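Local coordinates for glycoside hydrolase family 15, cellulose signaling associated protein envoy (Hypocrea jecorina, PDB 4WUJ) that senses blue light through a flavin-binding LOV domain of the PAS fold, linking light and oxidative-stress responses, at residues 106-111 with 124-129. Sequence-based numbering, arbitrary orientation.
With FMN (flavin mononucleotide), chain I.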
loop_
_atom_site.group_PDB
_atom_site.type_symbol
_atom_site.label_atom_id
_atom_site.label_comp_id
_atom_site.label_asym_id
_atom_site.label_seq_id
_atom_site.Cartn_x
_atom_site.Cartn_y
_atom_site.Cartn_z
ATOM N N GLU C 106 -19.774 -6.507 -1.392
ATOM C CA GLU C 106 -18.676 -6.742 -0.470
ATOM C C GLU C 106 -18.827 -8.135 0.044
ATOM O O GLU C 106 -19.950 -8.590 0.239
ATOM C CB GLU C 106 -18.773 -5.803 0.735
ATOM C CG GLU C 106 -18.397 -4.389 0.429
ATOM C CD GLU C 106 -18.784 -3.428 1.540
ATOM O OE1 GLU C 106 -18.546 -3.744 2.743
ATOM O OE2 GLU C 106 -19.312 -2.347 1.180
ATOM N N VAL C 107 -17.710 -8.787 0.331
ATOM C CA VAL C 107 -17.755 -10.093 0.911
ATOM C C VAL C 107 -16.474 -10.376 1.608
ATOM O O VAL C 107 -15.394 -9.948 1.190
ATOM C CB VAL C 107 -17.972 -11.175 -0.169
ATOM C CG1 VAL C 107 -16.899 -11.067 -1.259
ATOM C CG2 VAL C 107 -17.973 -12.558 0.438
ATOM N N GLN C 108 -16.574 -11.116 2.690
ATOM C CA GLN C 108 -15.378 -11.507 3.392
ATOM C C GLN C 108 -15.556 -12.923 3.850
ATOM O O GLN C 108 -16.526 -13.247 4.559
ATOM C CB GLN C 108 -15.083 -10.554 4.560
ATOM C CG GLN C 108 -13.908 -10.968 5.405
ATOM C CD GLN C 108 -13.627 -9.971 6.534
ATOM O OE1 GLN C 108 -14.451 -9.768 7.429
ATOM N NE2 GLN C 108 -12.478 -9.320 6.468
ATOM N N VAL C 109 -14.617 -13.758 3.436
ATOM C CA VAL C 109 -14.616 -15.150 3.785
ATOM C C VAL C 109 -13.215 -15.561 4.148
ATOM O O VAL C 109 -12.252 -14.833 3.957
ATOM C CB VAL C 109 -15.056 -16.057 2.582
ATOM C CG1 VAL C 109 -16.262 -15.465 1.872
ATOM C CG2 VAL C 109 -13.897 -16.262 1.613
ATOM N N ARG C 110 -13.107 -16.767 4.661
ATOM C CA ARG C 110 -11.824 -17.351 4.943
ATOM C C ARG C 110 -11.831 -18.614 4.145
ATOM O O ARG C 110 -12.888 -19.236 3.958
ATOM C CB ARG C 110 -11.665 -17.594 6.466
ATOM C CG ARG C 110 -11.964 -19.009 6.973
ATOM C CD ARG C 110 -12.046 -19.126 8.556
ATOM N NE ARG C 110 -12.468 -20.487 8.885
ATOM C CZ ARG C 110 -13.745 -20.879 8.997
ATOM N NH1 ARG C 110 -14.735 -20.004 8.919
ATOM N NH2 ARG C 110 -14.041 -22.147 9.248
ATOM N N ILE C 111 -10.672 -19.001 3.653
ATOM C CA ILE C 111 -10.624 -20.068 2.702
ATOM C C ILE C 111 -9.218 -20.538 2.638
ATOM O O ILE C 111 -8.303 -19.757 2.909
ATOM C CB ILE C 111 -11.058 -19.533 1.253
ATOM C CG1 ILE C 111 -10.873 -20.597 0.183
ATOM C CG2 ILE C 111 -10.273 -18.259 0.850
ATOM C CD1 ILE C 111 -11.387 -20.146 -1.191
ATOM N N VAL C 124 -7.503 -14.785 4.817
ATOM C CA VAL C 124 -8.724 -13.996 5.030
ATOM C C VAL C 124 -8.883 -12.963 3.895
ATOM O O VAL C 124 -8.265 -11.864 3.880
ATOM C CB VAL C 124 -8.808 -13.349 6.412
ATOM C CG1 VAL C 124 -10.138 -12.647 6.602
ATOM C CG2 VAL C 124 -8.571 -14.395 7.517
ATOM N N VAL C 125 -9.741 -13.347 2.951
ATOM C CA VAL C 125 -9.940 -12.610 1.714
ATOM C C VAL C 125 -11.147 -11.754 1.831
ATOM O O VAL C 125 -12.230 -12.215 2.216
ATOM C CB VAL C 125 -10.168 -13.564 0.523
ATOM C CG1 VAL C 125 -10.370 -12.778 -0.732
ATOM C CG2 VAL C 125 -8.988 -14.537 0.356
ATOM N N THR C 126 -10.984 -10.502 1.478
ATOM C CA THR C 126 -12.107 -9.567 1.394
ATOM C C THR C 126 -12.162 -9.013 -0.018
ATOM O O THR C 126 -11.148 -8.545 -0.527
ATOM C CB THR C 126 -11.893 -8.328 2.291
ATOM O OG1 THR C 126 -11.679 -8.736 3.633
ATOM C CG2 THR C 126 -13.090 -7.390 2.213
ATOM N N ILE C 127 -13.343 -8.986 -0.620
ATOM C CA ILE C 127 -13.483 -8.478 -1.956
ATOM C C ILE C 127 -14.453 -7.340 -1.944
ATOM O O ILE C 127 -15.572 -7.458 -1.444
ATOM C CB ILE C 127 -13.916 -9.622 -2.919
ATOM C CG1 ILE C 127 -12.905 -10.759 -2.790
ATOM C CG2 ILE C 127 -14.011 -9.105 -4.350
ATOM C CD1 ILE C 127 -13.230 -12.039 -3.461
ATOM N N LEU C 128 -14.017 -6.215 -2.475
ATOM C CA LEU C 128 -14.850 -5.038 -2.558
ATOM C C LEU C 128 -15.052 -4.587 -4.010
ATOM O O LEU C 128 -14.149 -4.679 -4.825
ATOM C CB LEU C 128 -14.215 -3.918 -1.724
ATOM C CG LEU C 128 -13.951 -4.342 -0.269
ATOM C CD1 LEU C 128 -12.534 -4.835 -0.033
ATOM C CD2 LEU C 128 -14.246 -3.200 0.637
ATOM N N PRO C 129 -16.250 -4.089 -4.329
ATOM C CA PRO C 129 -16.589 -3.505 -5.626
ATOM C C PRO C 129 -16.128 -2.063 -5.785
ATOM O O PRO C 129 -16.163 -1.303 -4.821
ATOM C CB PRO C 129 -18.115 -3.507 -5.600
ATOM C CG PRO C 129 -18.433 -3.258 -4.117
ATOM C CD PRO C 129 -17.417 -4.145 -3.430
HETATM N N1 FMN I . -9.919 -16.553 -4.320
HETATM C C2 FMN I . -9.026 -17.119 -3.436
HETATM O O2 FMN I . -9.084 -18.320 -3.176
HETATM N N3 FMN I . -8.039 -16.334 -2.844
HETATM C C4 FMN I . -7.939 -14.990 -3.107
HETATM O O4 FMN I . -7.043 -14.341 -2.576
HETATM C C4A FMN I . -8.841 -14.400 -4.005
HETATM N N5 FMN I . -8.757 -13.048 -4.309
HETATM C C5A FMN I . -9.651 -12.480 -5.172
HETATM C C6 FMN I . -9.539 -11.126 -5.428
HETATM C C7 FMN I . -10.404 -10.515 -6.320
HETATM C C7M FMN I . -10.250 -9.044 -6.555
HETATM C C8 FMN I . -11.408 -11.283 -6.955
HETATM C C8M FMN I . -12.357 -10.624 -7.925
HETATM C C9 FMN I . -11.522 -12.650 -6.672
HETATM C C9A FMN I . -10.643 -13.258 -5.783
HETATM N N10 FMN I . -10.723 -14.625 -5.492
HETATM C C10 FMN I . -9.827 -15.192 -4.607
HETATM C "C1'" FMN I . -11.787 -15.550 -6.042
HETATM C "C2'" FMN I . -11.594 -16.162 -7.410
HETATM O "O2'" FMN I . -10.873 -15.259 -8.216
HETATM C "C3'" FMN I . -12.995 -16.542 -7.972
HETATM O "O3'" FMN I . -13.845 -15.401 -8.019
HETATM C "C4'" FMN I . -13.659 -17.630 -7.094
HETATM O "O4'" FMN I . -12.889 -18.809 -7.195
HETATM C "C5'" FMN I . -15.133 -17.894 -7.450
HETATM O "O5'" FMN I . -15.275 -18.086 -8.846
HETATM P P FMN I . -15.109 -19.531 -9.500
HETATM O O1P FMN I . -15.216 -19.304 -11.000
HETATM O O2P FMN I . -13.815 -20.217 -9.222
HETATM O O3P FMN I . -16.224 -20.406 -9.032
#
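Segments 106-111 and 124-129 run antiparallel, their axes 4.8 Å apart at closest, and four backbone hydrogen bonds join them: Val107 exchanges two with Ile127, and Val109 two with Val125. The straightest goes from Ile127 N to Val107 O, 2.9 Å long with 165° at the hydrogen. Val107, Val109, Val125 and Ile127 share the flavin face of the sheet. Val107 and Ile127 lie side by side, CG1 of Val107 sitting 3.7 Å from CB of Ile127. Further along, Ile111 crosses Val125 obliquely, methyl CG2 against methyl CG2. Three side chains meet the flavin: Val125 CG2 comes within 3.5 Å of FMN O4, Ile111 CD1 within 3.5 Å of FMN O2, and Ile127 CD1 reaches C9A of FMN at 3.7 Å. Gln108 and Thr126 form a non-hydrogen-bonded pair on the other face. With CG anti to its backbone N (chi1 175°), Gln108 stretches out so that NE2 gives a weak, bent bond of 3.0 Å to Thr126 OG1. That hydroxyl is also hydrogen-bonded to Tyr7 OH of the second subunit. An alanine here in place of Gln108 would remove the NE2 hydrogen bond and would probably loosen the packing against Met3 of the second subunit. Glu106 CG rests against the Pro129 ring, and the Glu106 carboxylate makes a salt bridge with Arg24 and a hydrogen bond to Thr28 N. The pair belongs to the beta hairpin of strands 107-114, outermost within the chain, and 120-129 in this LOV domain's antiparallel sheet; helix 92-103 packs on Val107, Val109 and Ile111, and strand 120-129 bonds on to strand 139-144.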